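Local coordinates for protein AmbC (Sorangium cellulosum, PDB 5O15) that forms a bifunctional dehydratase-cyclase domain of ambruticin biosynthesis, which dehydrates a polyketide intermediate and probably also closes its oxygen heterocycle, at residues H45-D50 against L209-L214; V65-A70 against V97-T102; D73-P78 against G110-A115; A220-E225 against E234-P239. All blocks are in the same frame, centred on the assembly; numbering follows the deposited sequence.

Interaction 1 of 4, residues H45-D50 against L209-L214; sequences HAWVLD and LHPALL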
loop_
_atom_site.group_PDB
_atom_site.type_symbol
_atom_site.label_atom_id
_atom_site.label_comp_id
_atom_site.label_asym_id
_atom_site.label_seq_id
_atom_site.Cartn_x
_atom_site.Cartn_y
_atom_site.Cartn_z
ATOM N N HIS A 45 13.353 -1.408 11.015
ATOM C CA HIS A 45 11.944 -1.491 10.655
ATOM C C HIS A 45 11.493 -2.937 10.745
ATOM O O HIS A 45 11.014 -3.509 9.764
ATOM C CB HIS A 45 11.715 -0.909 9.257
ATOM C CG HIS A 45 11.906 0.563 9.237
ATOM N ND1 HIS A 45 10.904 1.448 9.567
ATOM C CD2 HIS A 45 13.020 1.307 9.049
ATOM C CE1 HIS A 45 11.382 2.675 9.552
ATOM N NE2 HIS A 45 12.669 2.615 9.254
ATOM N N ALA A 46 11.628 -3.534 11.926
ATOM C CA ALA A 46 11.278 -4.934 12.094
ATOM C C ALA A 46 9.812 -5.192 11.791
ATOM O O ALA A 46 9.462 -6.318 11.431
ATOM C CB ALA A 46 11.618 -5.404 13.513
ATOM N N TRP A 47 8.956 -4.176 11.910
ATOM C CA TRP A 47 7.548 -4.341 11.578
ATOM C C TRP A 47 7.315 -4.921 10.187
ATOM O O TRP A 47 6.293 -5.588 9.980
ATOM C CB TRP A 47 6.774 -3.036 11.738
ATOM C CG TRP A 47 7.210 -1.910 10.835
ATOM C CD1 TRP A 47 8.170 -0.969 11.085
ATOM C CD2 TRP A 47 6.680 -1.589 9.541
ATOM N NE1 TRP A 47 8.278 -0.098 10.022
ATOM C CE2 TRP A 47 7.363 -0.453 9.073
ATOM C CE3 TRP A 47 5.678 -2.143 8.745
ATOM C CZ2 TRP A 47 7.079 0.122 7.868
ATOM C CZ3 TRP A 47 5.419 -1.559 7.523
ATOM C CH2 TRP A 47 6.121 -0.447 7.106
ATOM N N VAL A 48 8.203 -4.649 9.202
ATOM C CA VAL A 48 7.917 -5.148 7.862
ATOM C C VAL A 48 7.902 -6.666 7.846
ATOM O O VAL A 48 7.265 -7.274 6.981
ATOM C CB VAL A 48 8.895 -4.587 6.801
ATOM C CG1 VAL A 48 8.783 -3.088 6.748
ATOM C CG2 VAL A 48 10.338 -5.020 7.039
ATOM N N LEU A 49 8.641 -7.299 8.765
ATOM C CA LEU A 49 8.707 -8.757 8.833
ATOM C C LEU A 49 7.400 -9.385 9.275
ATOM O O LEU A 49 7.248 -10.609 9.173
ATOM C CB LEU A 49 9.853 -9.194 9.751
ATOM C CG LEU A 49 11.252 -8.750 9.310
ATOM C CD1 LEU A 49 12.287 -9.111 10.397
ATOM C CD2 LEU A 49 11.584 -9.363 7.958
ATOM N N ASP A 50 6.467 -8.592 9.819
ATOM C CA ASP A 50 5.154 -9.122 10.124
ATOM C C ASP A 50 4.319 -9.348 8.876
ATOM O O ASP A 50 3.244 -9.978 8.973
ATOM C CB ASP A 50 4.404 -8.149 11.035
ATOM C CG ASP A 50 4.924 -8.106 12.470
ATOM O OD1 ASP A 50 5.800 -8.913 12.820
ATOM O OD2 ASP A 50 4.421 -7.246 13.232
ATOM N N LEU A 209 2.414 7.983 4.004
ATOM C CA LEU A 209 1.334 7.144 4.486
ATOM C C LEU A 209 1.944 5.808 4.876
ATOM O O LEU A 209 2.397 5.043 4.016
ATOM C CB LEU A 209 0.254 7.005 3.429
ATOM C CG LEU A 209 -0.945 6.159 3.846
ATOM C CD1 LEU A 209 -1.588 6.645 5.149
ATOM C CD2 LEU A 209 -1.961 6.134 2.738
ATOM N N HIS A 210 2.000 5.549 6.185
ATOM C CA HIS A 210 2.672 4.364 6.654
ATOM C C HIS A 210 2.122 3.159 5.893
ATOM O O HIS A 210 0.897 2.948 5.854
ATOM C CB HIS A 210 2.389 4.184 8.147
ATOM C CG HIS A 210 3.271 3.193 8.817
ATOM N ND1 HIS A 210 3.223 1.847 8.523
ATOM C CD2 HIS A 210 4.214 3.341 9.781
ATOM C CE1 HIS A 210 4.079 1.199 9.299
ATOM N NE2 HIS A 210 4.687 2.083 10.078
ATOM N N PRO A 211 2.979 2.319 5.332
ATOM C CA PRO A 211 2.477 1.186 4.540
ATOM C C PRO A 211 1.578 0.237 5.284
ATOM O O PRO A 211 0.690 -0.370 4.672
ATOM C CB PRO A 211 3.778 0.516 4.071
ATOM C CG PRO A 211 4.748 1.647 3.974
ATOM C CD PRO A 211 4.425 2.541 5.149
ATOM N N ALA A 212 1.779 0.075 6.593
ATOM C CA ALA A 212 0.890 -0.808 7.339
ATOM C C ALA A 212 -0.498 -0.202 7.536
ATOM O O ALA A 212 -1.471 -0.935 7.697
ATOM C CB ALA A 212 1.506 -1.185 8.689
ATOM N N LEU A 213 -0.606 1.117 7.470
ATOM C CA LEU A 213 -1.891 1.777 7.597
ATOM C C LEU A 213 -2.673 1.704 6.290
ATOM O O LEU A 213 -3.856 1.349 6.289
ATOM C CB LEU A 213 -1.670 3.204 8.100
ATOM C CG LEU A 213 -2.901 4.025 8.409
ATOM C CD1 LEU A 213 -3.782 3.358 9.473
ATOM C CD2 LEU A 213 -2.483 5.368 8.873
ATOM N N LEU A 214 -2.009 1.948 5.138
ATOM C CA LEU A 214 -2.709 1.716 3.886
ATOM C C LEU A 214 -3.053 0.230 3.729
ATOM O O LEU A 214 -4.143 -0.108 3.259
ATOM C CB LEU A 214 -1.888 2.244 2.710
ATOM C CG LEU A 214 -2.555 2.051 1.344
ATOM C CD1 LEU A 214 -3.905 2.781 1.284
ATOM C CD2 LEU A 214 -1.637 2.564 0.202
#

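Interaction 2 of 4, residues V65-A70 against V97-T102; sequences VELALA and VTLQVT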
loop_
_atom_site.group_PDB
_atom_site.type_symbol
_atom_site.label_atom_id
_atom_site.label_comp_id
_atom_site.label_asym_id
_atom_site.label_seq_id
_atom_site.Cartn_x
_atom_site.Cartn_y
_atom_site.Cartn_z
ATOM N N VAL A 65 3.813 1.862 -3.025
ATOM C CA VAL A 65 2.992 3.055 -3.139
ATOM C C VAL A 65 3.603 4.209 -2.357
ATOM O O VAL A 65 3.698 5.337 -2.852
ATOM C CB VAL A 65 1.544 2.755 -2.732
ATOM C CG1 VAL A 65 0.714 4.004 -2.768
ATOM C CG2 VAL A 65 0.937 1.678 -3.630
ATOM N N GLU A 66 4.005 3.947 -1.111
ATOM C CA GLU A 66 4.640 4.960 -0.280
ATOM C C GLU A 66 5.898 5.508 -0.948
ATOM O O GLU A 66 6.126 6.724 -0.947
ATOM C CB GLU A 66 4.951 4.364 1.101
ATOM C CG GLU A 66 5.924 5.155 1.946
ATOM C CD GLU A 66 5.425 6.525 2.404
ATOM O OE1 GLU A 66 4.292 6.930 2.075
ATOM O OE2 GLU A 66 6.220 7.234 3.065
ATOM N N LEU A 67 6.736 4.628 -1.500
ATOM C CA LEU A 67 7.949 5.104 -2.150
ATOM C C LEU A 67 7.620 5.954 -3.372
ATOM O O LEU A 67 8.273 6.976 -3.616
ATOM C CB LEU A 67 8.848 3.910 -2.497
ATOM C CG LEU A 67 9.501 3.247 -1.265
ATOM C CD1 LEU A 67 10.067 1.896 -1.615
ATOM C CD2 LEU A 67 10.549 4.165 -0.662
ATOM N N ALA A 68 6.609 5.561 -4.138
ATOM C CA ALA A 68 6.197 6.359 -5.290
ATOM C C ALA A 68 5.627 7.711 -4.862
ATOM O O ALA A 68 5.894 8.723 -5.511
ATOM C CB ALA A 68 5.166 5.588 -6.102
ATOM N N LEU A 69 4.854 7.743 -3.760
ATOM C CA LEU A 69 4.370 9.006 -3.226
ATOM C C LEU A 69 5.515 9.901 -2.769
ATOM O O LEU A 69 5.436 11.126 -2.899
ATOM C CB LEU A 69 3.376 8.763 -2.080
ATOM C CG LEU A 69 2.023 8.182 -2.507
ATOM C CD1 LEU A 69 1.311 7.619 -1.290
ATOM C CD2 LEU A 69 1.169 9.217 -3.173
ATOM N N ALA A 70 6.561 9.313 -2.184
ATOM C CA ALA A 70 7.724 10.099 -1.788
ATOM C C ALA A 70 8.411 10.696 -3.013
ATOM O O ALA A 70 8.840 11.858 -2.996
ATOM C CB ALA A 70 8.705 9.239 -0.994
ATOM N N VAL A 97 18.165 -3.946 2.619
ATOM C CA VAL A 97 18.231 -3.814 1.176
ATOM C C VAL A 97 18.459 -2.348 0.849
ATOM O O VAL A 97 18.006 -1.440 1.551
ATOM C CB VAL A 97 16.986 -4.352 0.437
ATOM C CG1 VAL A 97 16.791 -5.830 0.707
ATOM C CG2 VAL A 97 15.776 -3.579 0.849
ATOM N N THR A 98 19.171 -2.126 -0.231
ATOM C CA THR A 98 19.321 -0.800 -0.782
ATOM C C THR A 98 18.170 -0.575 -1.751
ATOM O O THR A 98 17.761 -1.490 -2.474
ATOM C CB THR A 98 20.669 -0.684 -1.515
ATOM O OG1 THR A 98 21.727 -0.979 -0.605
ATOM C CG2 THR A 98 20.907 0.707 -2.000
ATOM N N LEU A 99 17.662 0.647 -1.771
ATOM C CA LEU A 99 16.548 1.031 -2.617
ATOM C C LEU A 99 16.986 2.077 -3.628
ATOM O O LEU A 99 17.885 2.893 -3.370
ATOM C CB LEU A 99 15.450 1.671 -1.768
ATOM C CG LEU A 99 14.850 0.806 -0.663
ATOM C CD1 LEU A 99 13.817 1.612 0.122
ATOM C CD2 LEU A 99 14.203 -0.386 -1.284
ATOM N N GLN A 100 16.282 2.095 -4.760
ATOM C CA GLN A 100 16.468 3.178 -5.719
ATOM C C GLN A 100 15.129 3.466 -6.364
ATOM O O GLN A 100 14.433 2.539 -6.787
ATOM C CB GLN A 100 17.501 2.828 -6.783
ATOM C CG GLN A 100 17.929 4.036 -7.592
ATOM C CD GLN A 100 19.043 3.740 -8.549
ATOM O OE1 GLN A 100 18.893 3.904 -9.764
ATOM N NE2 GLN A 100 20.176 3.333 -8.014
ATOM N N VAL A 101 14.769 4.736 -6.443
ATOM C CA VAL A 101 13.621 5.159 -7.219
ATOM C C VAL A 101 14.146 6.020 -8.351
ATOM O O VAL A 101 14.817 7.026 -8.114
ATOM C CB VAL A 101 12.596 5.932 -6.392
ATOM C CG1 VAL A 101 11.416 6.224 -7.249
ATOM C CG2 VAL A 101 12.171 5.101 -5.135
ATOM N N THR A 102 13.851 5.612 -9.573
ATOM C CA THR A 102 14.243 6.360 -10.768
ATOM C C THR A 102 13.022 7.134 -11.241
ATOM O O THR A 102 11.905 6.611 -11.273
ATOM C CB THR A 102 14.837 5.417 -11.848
ATOM O OG1 THR A 102 13.938 4.390 -12.203
ATOM C CG2 THR A 102 16.074 4.750 -11.376
#

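Interaction 3 of 4, residues D73-P78 against G110-A115; sequences DAVGLP and GRRGFA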
loop_
_atom_site.group_PDB
_atom_site.type_symbol
_atom_site.label_atom_id
_atom_site.label_comp_id
_atom_site.label_asym_id
_atom_site.label_seq_id
_atom_site.Cartn_x
_atom_site.Cartn_y
_atom_site.Cartn_z
ATOM N N ASP A 73 6.428 13.679 -4.265
ATOM C CA ASP A 73 6.715 14.870 -3.480
ATOM C C ASP A 73 8.081 15.443 -3.842
ATOM O O ASP A 73 8.253 16.667 -3.924
ATOM C CB ASP A 73 6.627 14.519 -1.994
ATOM C CG ASP A 73 7.046 15.649 -1.107
ATOM O OD1 ASP A 73 6.318 16.655 -1.056
ATOM O OD2 ASP A 73 8.111 15.526 -0.468
ATOM N N ALA A 74 9.064 14.572 -4.060
ATOM C CA ALA A 74 10.409 15.044 -4.352
ATOM C C ALA A 74 10.479 15.780 -5.684
ATOM O O ALA A 74 11.316 16.676 -5.848
ATOM C CB ALA A 74 11.373 13.862 -4.351
ATOM N N VAL A 75 9.627 15.425 -6.645
ATOM C CA VAL A 75 9.699 16.007 -7.988
ATOM C C VAL A 75 8.615 17.030 -8.238
ATOM O O VAL A 75 8.544 17.603 -9.343
ATOM C CB VAL A 75 9.737 14.938 -9.102
ATOM C CG1 VAL A 75 10.804 13.911 -8.776
ATOM C CG2 VAL A 75 8.370 14.272 -9.308
ATOM N N GLY A 76 7.773 17.298 -7.251
ATOM C CA GLY A 76 6.768 18.330 -7.379
ATOM C C GLY A 76 5.535 17.919 -8.139
ATOM O O GLY A 76 4.914 18.776 -8.782
ATOM N N LEU A 77 5.172 16.633 -8.110
ATOM C CA LEU A 77 3.923 16.219 -8.703
ATOM C C LEU A 77 2.989 15.695 -7.616
ATOM O O LEU A 77 3.457 15.089 -6.654
ATOM C CB LEU A 77 4.144 15.117 -9.743
ATOM C CG LEU A 77 4.825 15.580 -11.032
ATOM C CD1 LEU A 77 5.203 14.385 -11.932
ATOM C CD2 LEU A 77 3.910 16.557 -11.770
ATOM N N PRO A 78 1.676 15.882 -7.772
ATOM C CA PRO A 78 0.765 15.598 -6.659
ATOM C C PRO A 78 0.284 14.170 -6.549
ATOM O O PRO A 78 -0.337 13.843 -5.519
ATOM C CB PRO A 78 -0.404 16.558 -6.928
ATOM C CG PRO A 78 -0.422 16.719 -8.402
ATOM C CD PRO A 78 1.041 16.719 -8.826
ATOM N N GLY A 110 2.497 16.527 -18.647
ATOM C CA GLY A 110 2.729 16.761 -17.239
ATOM C C GLY A 110 2.915 15.496 -16.424
ATOM O O GLY A 110 2.603 15.483 -15.223
ATOM N N ARG A 111 3.441 14.431 -17.033
ATOM C CA ARG A 111 3.595 13.145 -16.366
ATOM C C ARG A 111 5.036 12.691 -16.442
ATOM O O ARG A 111 5.763 13.078 -17.389
ATOM C CB ARG A 111 2.700 12.126 -17.033
ATOM C CG ARG A 111 1.249 12.490 -16.857
ATOM C CD ARG A 111 0.350 11.892 -17.939
ATOM N NE ARG A 111 0.209 10.448 -17.805
ATOM C CZ ARG A 111 -0.609 9.854 -16.936
ATOM N NH1 ARG A 111 -1.325 10.586 -16.096
ATOM N NH2 ARG A 111 -0.707 8.529 -16.889
ATOM N N ARG A 112 5.475 11.911 -15.461
ATOM C CA ARG A 112 6.819 11.349 -15.396
ATOM C C ARG A 112 6.759 9.853 -15.146
ATOM O O ARG A 112 6.108 9.407 -14.173
ATOM C CB ARG A 112 7.673 11.950 -14.289
ATOM C CG ARG A 112 7.996 13.435 -14.409
ATOM C CD ARG A 112 8.803 13.879 -13.240
ATOM N NE ARG A 112 9.176 15.276 -13.232
ATOM C CZ ARG A 112 10.322 15.742 -13.709
ATOM N NH1 ARG A 112 11.204 14.907 -14.243
ATOM N NH2 ARG A 112 10.588 17.041 -13.638
ATOM N N GLY A 113 7.454 9.050 -15.935
ATOM C CA GLY A 113 7.609 7.653 -15.568
ATOM C C GLY A 113 8.498 7.491 -14.354
ATOM O O GLY A 113 9.303 8.347 -14.005
ATOM N N PHE A 114 8.320 6.368 -13.647
ATOM C CA PHE A 114 9.189 6.061 -12.522
ATOM C C PHE A 114 9.328 4.552 -12.393
ATOM O O PHE A 114 8.525 3.796 -12.932
ATOM C CB PHE A 114 8.668 6.667 -11.203
ATOM C CG PHE A 114 7.478 5.946 -10.654
ATOM C CD1 PHE A 114 6.203 6.292 -11.018
ATOM C CD2 PHE A 114 7.664 4.877 -9.786
ATOM C CE1 PHE A 114 5.113 5.603 -10.530
ATOM C CE2 PHE A 114 6.543 4.166 -9.256
ATOM C CZ PHE A 114 5.311 4.526 -9.658
ATOM N N ALA A 115 10.318 4.125 -11.631
ATOM C CA ALA A 115 10.479 2.718 -11.272
ATOM C C ALA A 115 11.060 2.638 -9.867
ATOM O O ALA A 115 11.749 3.555 -9.427
ATOM C CB ALA A 115 11.361 1.939 -12.251
HETATM O O HOH W 1 7.806 17.452 -12.006
HETATM O O HOH W 2 10.470 18.995 -10.979
#

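Interaction 4 of 4, residues A220-E225 against E234-P239; sequences ALLRAE and EGIPMP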
loop_
_atom_site.group_PDB
_atom_site.type_symbol
_atom_site.label_atom_id
_atom_site.label_comp_id
_atom_site.label_asym_id
_atom_site.label_seq_id
_atom_site.Cartn_x
_atom_site.Cartn_y
_atom_site.Cartn_z
ATOM N N ALA A 220 -9.278 -4.715 5.590
ATOM C CA ALA A 220 -10.714 -4.571 5.804
ATOM C C ALA A 220 -11.483 -5.145 4.630
ATOM O O ALA A 220 -12.484 -5.853 4.813
ATOM C CB ALA A 220 -11.052 -3.095 6.008
ATOM N N LEU A 221 -11.035 -4.836 3.411
ATOM C CA LEU A 221 -11.638 -5.395 2.222
ATOM C C LEU A 221 -11.578 -6.921 2.221
ATOM O O LEU A 221 -12.572 -7.596 1.942
ATOM C CB LEU A 221 -10.912 -4.829 1.014
ATOM C CG LEU A 221 -11.309 -5.453 -0.309
ATOM C CD1 LEU A 221 -12.793 -5.241 -0.564
ATOM C CD2 LEU A 221 -10.523 -4.854 -1.411
ATOM N N LEU A 222 -10.420 -7.486 2.521
ATOM C CA LEU A 222 -10.287 -8.935 2.496
ATOM C C LEU A 222 -11.131 -9.594 3.575
ATOM O O LEU A 222 -11.723 -10.648 3.343
ATOM C CB LEU A 222 -8.822 -9.324 2.641
ATOM C CG LEU A 222 -7.917 -8.965 1.473
ATOM C CD1 LEU A 222 -6.458 -9.276 1.787
ATOM C CD2 LEU A 222 -8.357 -9.652 0.193
ATOM N N ARG A 223 -11.196 -9.010 4.769
ATOM C CA ARG A 223 -12.019 -9.611 5.801
ATOM C C ARG A 223 -13.486 -9.578 5.425
ATOM O O ARG A 223 -14.231 -10.511 5.733
ATOM C CB ARG A 223 -11.770 -8.936 7.147
ATOM C CG ARG A 223 -10.398 -9.291 7.706
ATOM C CD ARG A 223 -10.109 -8.694 9.060
ATOM N NE ARG A 223 -8.805 -9.089 9.535
ATOM C CZ ARG A 223 -8.479 -10.282 10.018
ATOM N NH1 ARG A 223 -9.386 -11.214 10.250
ATOM N NH2 ARG A 223 -7.213 -10.542 10.283
ATOM N N ALA A 224 -13.911 -8.542 4.728
ATOM C CA ALA A 224 -15.277 -8.496 4.236
ATOM C C ALA A 224 -15.502 -9.515 3.120
ATOM O O ALA A 224 -16.508 -10.219 3.111
ATOM C CB ALA A 224 -15.573 -7.070 3.764
ATOM N N GLU A 225 -14.565 -9.638 2.194
ATOM C CA GLU A 225 -14.746 -10.501 1.021
ATOM C C GLU A 225 -14.479 -11.987 1.281
ATOM O O GLU A 225 -15.065 -12.831 0.589
ATOM C CB GLU A 225 -13.844 -10.032 -0.109
ATOM C CG GLU A 225 -14.307 -8.728 -0.685
ATOM C CD GLU A 225 -15.430 -8.927 -1.691
ATOM O OE1 GLU A 225 -15.352 -9.897 -2.474
ATOM O OE2 GLU A 225 -16.392 -8.130 -1.689
ATOM N N GLU A 234 -8.650 -20.971 -2.553
ATOM C CA GLU A 234 -7.237 -21.159 -2.240
ATOM C C GLU A 234 -6.486 -19.836 -2.359
ATOM O O GLU A 234 -6.677 -19.089 -3.313
ATOM C CB GLU A 234 -6.618 -22.161 -3.228
ATOM C CG GLU A 234 -5.149 -22.458 -2.960
ATOM C CD GLU A 234 -4.527 -23.409 -3.961
ATOM O OE1 GLU A 234 -5.193 -23.783 -4.950
ATOM O OE2 GLU A 234 -3.363 -23.788 -3.746
ATOM N N GLY A 235 -5.615 -19.560 -1.388
ATOM C CA GLY A 235 -4.674 -18.468 -1.481
ATOM C C GLY A 235 -5.190 -17.129 -1.025
ATOM O O GLY A 235 -5.995 -17.040 -0.101
ATOM N N ILE A 236 -4.722 -16.058 -1.667
ATOM C CA ILE A 236 -5.076 -14.714 -1.216
ATOM C C ILE A 236 -5.045 -13.758 -2.406
ATOM O O ILE A 236 -4.176 -13.907 -3.288
ATOM C CB ILE A 236 -4.112 -14.236 -0.113
ATOM C CG1 ILE A 236 -4.706 -13.041 0.636
ATOM C CG2 ILE A 236 -2.697 -13.941 -0.687
ATOM C CD1 ILE A 236 -3.905 -12.606 1.867
ATOM N N PRO A 237 -5.928 -12.763 -2.492
ATOM C CA PRO A 237 -5.724 -11.706 -3.515
ATOM C C PRO A 237 -4.499 -10.884 -3.179
ATOM O O PRO A 237 -4.363 -10.369 -2.071
ATOM C CB PRO A 237 -6.996 -10.860 -3.418
ATOM C CG PRO A 237 -8.010 -11.753 -2.729
ATOM C CD PRO A 237 -7.216 -12.608 -1.785
ATOM N N MET A 238 -3.656 -10.663 -4.198
ATOM C CA MET A 238 -2.405 -9.932 -4.096
ATOM C C MET A 238 -2.507 -8.683 -4.975
ATOM O O MET A 238 -2.809 -8.790 -6.175
ATOM C CB MET A 238 -1.267 -10.785 -4.685
ATOM C CG MET A 238 -0.970 -12.090 -4.053
ATOM S SD MET A 238 0.266 -11.869 -2.809
ATOM C CE MET A 238 1.705 -11.109 -3.551
ATOM N N PRO A 239 -2.248 -7.500 -4.434
ATOM C CA PRO A 239 -2.292 -6.281 -5.259
ATOM C C PRO A 239 -1.290 -6.349 -6.396
ATOM O O PRO A 239 -0.136 -6.730 -6.194
ATOM C CB PRO A 239 -1.862 -5.190 -4.284
ATOM C CG PRO A 239 -2.141 -5.772 -2.911
ATOM C CD PRO A 239 -1.870 -7.219 -3.037
#

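Interaction 1 of 4, residues H45-D50 against L209-L214
Trp47 and His210 meet ring to ring, and the tight part of the contact is concentrated there. His210 CE1 sits over one face of the indole, 3.3 Å above its plane and displaced toward the rim, with 3.4 Å between His210 CE1 and Trp47 CH2. The six-membered ring of Trp47 and the His210 ring form an oblique aromatic pair, centroids 4.3 Å apart and planes inclined at 44°. Trp47 CG lies between the backbone N and the carbonyl carbon (chi1 63°), which sends the indole toward His210. Val48 CG1 lies over the opposite face, so the ring is clamped from both sides. Its rotation is fixed further by NE1, which donates in the ring plane of His45 to His45 ND1 at 3.1 Å. The other contacts are longer: Pro211 CB reaches the ring edge at 4.0 Å from Trp47 CH2, and Ala212 CB is 4.1 Å from Trp47 CZ3. Ala46, on the outer side of the 3-10 turn, is exposed to solvent. His210 ND1 accepts in its ring plane from Ala212 N at 3.0 Å, which holds the imidazole against the tryptophan. This is a side-chain N-cap at the start of helix 211-225, joined here to a loop of the other half of the double hotdog fold.

Interaction 2 of 4, residues V65-A70 against V97-T102
Leu67 meets both Leu99 and Val101, and the residues flanking it on helix 61-75 turn to other parts of the fold. Val65, at the start of the segment, packs against Trp242 and Val245 of strand 236-247. Glu66 follows on another side of the helix, where its carboxylate is gripped by His19 and by the backbone N-H groups of Gly208 and Leu209. Leu67 then points at strand 96-103. Its CG lies opposite the carbonyl carbon, beside the backbone N (chi1 -71°), and this directs the isobutyl group outward from the helix. The terminal methyl CD1 of Leu67 comes to 4.1 Å from CD1 of Leu99, the two side chains crossing at about a right angle, so that they touch through methyl ends instead of lying alongside. Closer to the helix, CB of Leu67 is 4.4 Å from CG2 of Val101, a looser approach. Leu99 and Val101, two residues apart on one strand, project from the same strand face, and Leu67 covers both. In the hotdog fold an antiparallel sheet wraps round a central helix, and this contact is one part of that helix-to-sheet packing. The backbones stay well separated, 7.6 Å between CA of Leu67 and CA of Val101, a spacing spanned by side chains. Next along the helix, Ala68 touches Phe114 of strand 112-120, and Leu69 packs on Leu247.

Interaction 3 of 4, residues D73-P78 against G110-A115
Leu77 and Val75 pack against the aliphatic part of Arg112, which runs extended from CG to NE and offers a long apolar flank. CD1 of Leu77 lies 3.9 Å from CG of Arg112, and relative to the guanidinium it sits at the edge, near the plane. Val75 approaches from the helix end: its CG2, held between its own backbone N and carbonyl carbon, is 4.0 Å from CD of Arg112, and the two side chains slide past each other in opposite directions. The second methyl of Leu77, CD2, rests 3.8 Å from the carbonyl oxygen of Gly110, a van der Waals contact at the turn leading into strand 112-120.

The backbone turn that brings Leu77 here is a Schellman motif, with Gly76 at positive phi (80°) closing helix 61-75. This is the C-terminal end of the helix that the sheet wraps round in this hotdog fold, and the residues just past it bear on the start of strand 112-120.

Polar links across the contact run through two waters. The first takes NE of Arg112 as donor at 2.8 Å, lying in the guanidinium plane at its edge, and donates to O of Val75 at 2.8 Å. The second donates to O of Val75 at 2.9 Å and accepts weakly from NH2 of Arg112. The Val75 carbonyl, near the helix end, thus receives two water donors. The charge of Arg112 is met elsewhere: NH1 forms a salt bridge to Asp32 and a hydrogen bond to the carbonyl oxygen of Glu104.

Interaction 4 of 4, residues A220-E225 against E234-P239
Leu222 faces the strand squarely and divides its two methyls between Ile236 and Pro237. Its CG lies beside the backbone N, opposite the carbonyl carbon (chi1 -68°), and CD1 continues the extension (chi2 174°), so both branches end at the strand. CD2 makes the closer approach. It stands 3.6 Å from CG of Pro237, and the methyl lies obliquely over the CB-CG-CD side of the ring. The two side chains slide past one another from opposite directions, Leu222 leaving the helix and Pro237 leaving the strand.

Ile236 is turned differently. Its first bond runs across the contact, and what brings it near is its extended chain, CG1 anti to the backbone N (chi1 -163°), which carries the delta methyl round to the helix. There CD1 of Ile236 meets CD1 of Leu222 at 4.2 Å, tip to tip, with the side chains crossing at about a right angle. CA of Leu222 and CA of Pro237 are 8.0 Å apart, a distance spanned by the side chains of Leu222 and Pro237. Around them, Leu270 of strand 269-277 also touches Leu222, while Ala168 and Leu169 of helix 167-170 lie against Ile236. Helix 211-225 on strand 236-247 is the helix-on-sheet packing of the second hotdog of the double hotdog fold.

Pro237 has no backbone N-H to donate, and the strand is tied to strand 283-295 through its neighbours, Ile236 with Ala295 and Met238 with Arg293. The contact itself is carbon against carbon: here helix 211-225 is held against the strand by shape and burial, not by directional bonds.

Interactions 1, 2 and 4 are buried, whereas interaction 3 lies only partly buried, about 18 Å from the chain centre, and is the one bridged by waters. Interactions 2 and 3 share helix 61-75 and reach neighbouring strands, 96-103 and 112-120; they meet where Thr102 N probably bonds to Ala115 O at 2.9 Å. Interactions 1 and 4 use the two ends of helix 211-225. Between interactions 1 and 2, the bond from Leu209 N to Glu66 OE1, with packing of Pro211 on Glu66 and Leu214 on Val65, links helix 61-75 to the start of helix 211-225. Chemistry follows place: aromatic rings and an N-cap in interaction 1, aliphatic side chains in 2 and 4, an arginine flank in 3.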